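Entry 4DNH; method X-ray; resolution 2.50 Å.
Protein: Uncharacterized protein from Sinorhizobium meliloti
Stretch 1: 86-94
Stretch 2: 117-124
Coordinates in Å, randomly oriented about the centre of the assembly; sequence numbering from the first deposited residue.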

# COMPACT_ATOMS: atom_id res chain seq x y z
N GLN A 86 5.15 1.00 -6.35
CA GLN A 86 5.08 1.64 -7.67
C GLN A 86 4.94 0.65 -8.80
O GLN A 86 5.25 0.98 -9.95
CB GLN A 86 6.23 2.63 -7.91
CG GLN A 86 6.05 3.93 -7.15
CD GLN A 86 7.32 4.76 -7.04
OE1 GLN A 86 8.03 4.70 -6.03
NE2 GLN A 86 7.61 5.53 -8.07
N ARG A 87 4.48 -0.55 -8.45
CA ARG A 87 4.16 -1.63 -9.38
C ARG A 87 3.29 -1.11 -10.53
O ARG A 87 2.31 -0.39 -10.30
CB ARG A 87 3.43 -2.75 -8.63
CG ARG A 87 3.27 -4.05 -9.41
CD ARG A 87 4.56 -4.85 -9.41
NE ARG A 87 4.37 -6.18 -9.97
CZ ARG A 87 4.16 -7.29 -9.27
NH1 ARG A 87 3.98 -8.43 -9.92
NH2 ARG A 87 4.13 -7.27 -7.93
N GLY A 88 3.64 -1.47 -11.76
CA GLY A 88 2.87 -1.02 -12.94
C GLY A 88 3.03 0.46 -13.33
O GLY A 88 2.57 0.87 -14.39
N MSE A 89 3.69 1.24 -12.47
CA MSE A 89 3.82 2.69 -12.63
C MSE A 89 5.24 3.10 -12.23
O MSE A 89 5.44 4.01 -11.40
CB MSE A 89 2.72 3.37 -11.80
CG MSE A 89 2.30 4.72 -12.40
SE MSE A 89 1.16 5.76 -11.14
CE MSE A 89 2.28 7.35 -10.78
N GLY A 90 6.22 2.44 -12.83
CA GLY A 90 7.63 2.66 -12.50
C GLY A 90 8.42 1.40 -12.16
O GLY A 90 9.62 1.31 -12.46
N LEU A 91 7.78 0.44 -11.51
CA LEU A 91 8.45 -0.78 -11.11
C LEU A 91 8.05 -1.92 -12.03
O LEU A 91 6.97 -2.46 -11.90
CB LEU A 91 8.14 -1.12 -9.65
CG LEU A 91 8.98 -2.27 -9.06
CD1 LEU A 91 10.35 -1.75 -8.68
CD2 LEU A 91 8.32 -2.92 -7.86
N GLY A 92 8.90 -2.27 -12.99
CA GLY A 92 8.57 -3.36 -13.90
C GLY A 92 8.54 -4.71 -13.19
O GLY A 92 8.92 -4.83 -12.01
N TRP A 93 8.07 -5.73 -13.91
CA TRP A 93 8.06 -7.08 -13.39
C TRP A 93 9.44 -7.58 -13.01
O TRP A 93 9.60 -8.12 -11.93
CB TRP A 93 7.35 -8.01 -14.37
CG TRP A 93 7.51 -9.49 -14.07
CD1 TRP A 93 7.92 -10.48 -14.95
CD2 TRP A 93 7.26 -10.19 -12.79
NE1 TRP A 93 7.95 -11.70 -14.33
CE2 TRP A 93 7.57 -11.60 -13.04
CE3 TRP A 93 6.83 -9.81 -11.52
CZ2 TRP A 93 7.45 -12.57 -12.05
CZ3 TRP A 93 6.72 -10.79 -10.53
CH2 TRP A 93 7.02 -12.14 -10.79
N PRO A 94 10.46 -7.39 -13.87
CA PRO A 94 11.80 -7.90 -13.48
C PRO A 94 12.29 -7.40 -12.11
O PRO A 94 12.78 -8.19 -11.29
CB PRO A 94 12.71 -7.37 -14.60
CG PRO A 94 11.80 -7.34 -15.79
CD PRO A 94 10.48 -6.86 -15.25
N CYS A 117 3.09 -11.56 -1.54
CA CYS A 117 3.74 -10.99 -2.70
C CYS A 117 2.78 -10.79 -3.84
O CYS A 117 2.09 -11.72 -4.24
CB CYS A 117 4.86 -11.92 -3.14
SG CYS A 117 5.97 -12.30 -1.77
N GLY A 118 2.77 -9.57 -4.38
CA GLY A 118 1.90 -9.25 -5.49
C GLY A 118 2.24 -9.99 -6.77
O GLY A 118 3.36 -9.86 -7.31
N ALA A 119 1.27 -10.75 -7.26
CA ALA A 119 1.39 -11.51 -8.51
C ALA A 119 0.34 -11.02 -9.51
O ALA A 119 -0.86 -10.92 -9.20
CB ALA A 119 1.21 -13.00 -8.26
N GLY A 120 0.79 -10.71 -10.72
CA GLY A 120 -0.11 -10.14 -11.70
C GLY A 120 0.24 -10.46 -13.13
O GLY A 120 0.72 -11.55 -13.45
N THR A 121 0.01 -9.47 -13.97
CA THR A 121 0.06 -9.60 -15.41
C THR A 121 0.96 -8.49 -16.00
O THR A 121 1.22 -8.46 -17.21
CB THR A 121 -1.38 -9.54 -15.95
OG1 THR A 121 -1.80 -10.87 -16.31
CG2 THR A 121 -1.51 -8.60 -17.13
N ASP A 122 1.47 -7.62 -15.13
CA ASP A 122 2.18 -6.40 -15.53
C ASP A 122 3.32 -6.52 -16.57
O ASP A 122 3.79 -5.51 -17.08
CB ASP A 122 2.63 -5.58 -14.31
CG ASP A 122 3.29 -6.43 -13.22
OD1 ASP A 122 2.79 -7.53 -12.91
OD2 ASP A 122 4.30 -5.97 -12.66
N HIS A 123 3.76 -7.74 -16.89
CA HIS A 123 4.74 -7.90 -17.97
C HIS A 123 4.10 -8.01 -19.34
O HIS A 123 4.79 -8.21 -20.34
CB HIS A 123 5.67 -9.08 -17.70
CG HIS A 123 4.97 -10.41 -17.72
ND1 HIS A 123 4.26 -10.86 -16.68
CD2 HIS A 123 4.89 -11.38 -18.70
CE1 HIS A 123 3.75 -12.06 -16.98
NE2 HIS A 123 4.14 -12.38 -18.22
N LEU A 124 2.78 -7.89 -19.39
CA LEU A 124 2.02 -8.06 -20.62
C LEU A 124 1.25 -6.80 -20.99
O LEU A 124 0.37 -6.35 -20.24
CB LEU A 124 1.06 -9.24 -20.48
CG LEU A 124 0.13 -9.58 -21.65
CD1 LEU A 124 0.94 -9.91 -22.90
CD2 LEU A 124 -0.78 -10.74 -21.27

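The contact between these two stretches is small, burying 323 Å² in all, and it is organised around one side chain, Arg-87. The CA-to-CB bond of this residue points sideways to the other stretch, so the chain must travel to reach its partners. Chi1 is t (-169°), chi2 is p (78°) and chi3 is t (172°): the p step bends the chain at its middle, while the t angles keep the rest extended. Chi4, at -97°, then sets the plane of the guanidinium. The result is a buried cation whose edge is occupied by two acceptors, each near its plane, where the N-H bonds point.

The first acceptor is Asp-122 OD2, near the plane; Asp-122 OD1 lies off it. Arg-87 NE donates to Asp-122 OD2 at 2.7 Å with an angle of 165°, a short, nearly linear hydrogen bond that is also a salt bridge. A weak second bond runs from Arg-87 NH1 to Asp-122 OD1 at 3.3 Å. The Asp-122 OD2 bond dominates; OD1 adds a weak contact and is hydrogen-bonded elsewhere in the structure, while the carboxylate balances the buried charge of Arg-87. Asp-122 suits the task because its CB already points toward the first stretch; with chi1 p (46°) and chi2 at -43°, a short side chain is enough. Asp-122 OD2 lies 4.0 Å from Trp-93 N, too far to count as a hydrogen bond.

The second acceptor is a backbone carbonyl. Gly-118 O receives Arg-87 NH2 at 2.8 Å and Arg-87 NH1 at 3.0 Å, so one oxygen is held between the two terminal nitrogens. An arginine can do this because it carries several donors in a single plane, whereas a lysine ammonium has no such planar array. Gly-118 is equally telling. An ideal CB there would point toward the first stretch and stand only 3.1 Å from Arg-87 NH2, so the absence of a side chain leaves room for the guanidinium beside the strand. Ala-119, next along, points its CB away and leaves the approach clear.

Arg-87 is held at its root by a type II turn from Gln-86 to Met-89, closed by Met-89 N to Gln-86 O at 3.0 Å. Gly-88 takes the third position of this turn with phi 72°, a positive value that favours glycine.

At the other end of the contact, Trp-93 and His-123 meet, both with CB pointing toward the opposing stretch. Trp-93, just after the N-cap Gly-92, adopts chi1 t (168°), and its CD1 comes to 3.8 Å from His-123 CB. His-123 has chi1 p (66°) and chi2 -80°, which bring ND1 over one face of the indole. The imidazole and the five-membered ring have centroids 5.1 Å apart and planes inclined at 36°, an oblique pairing. The broad indole offers a nonpolar surface to the exposed histidine. Asp-122 and His-123 occupy the middle of a type I turn from Thr-121 to Leu-124, which presents their side chains to Arg-87 and Trp-93 respectively.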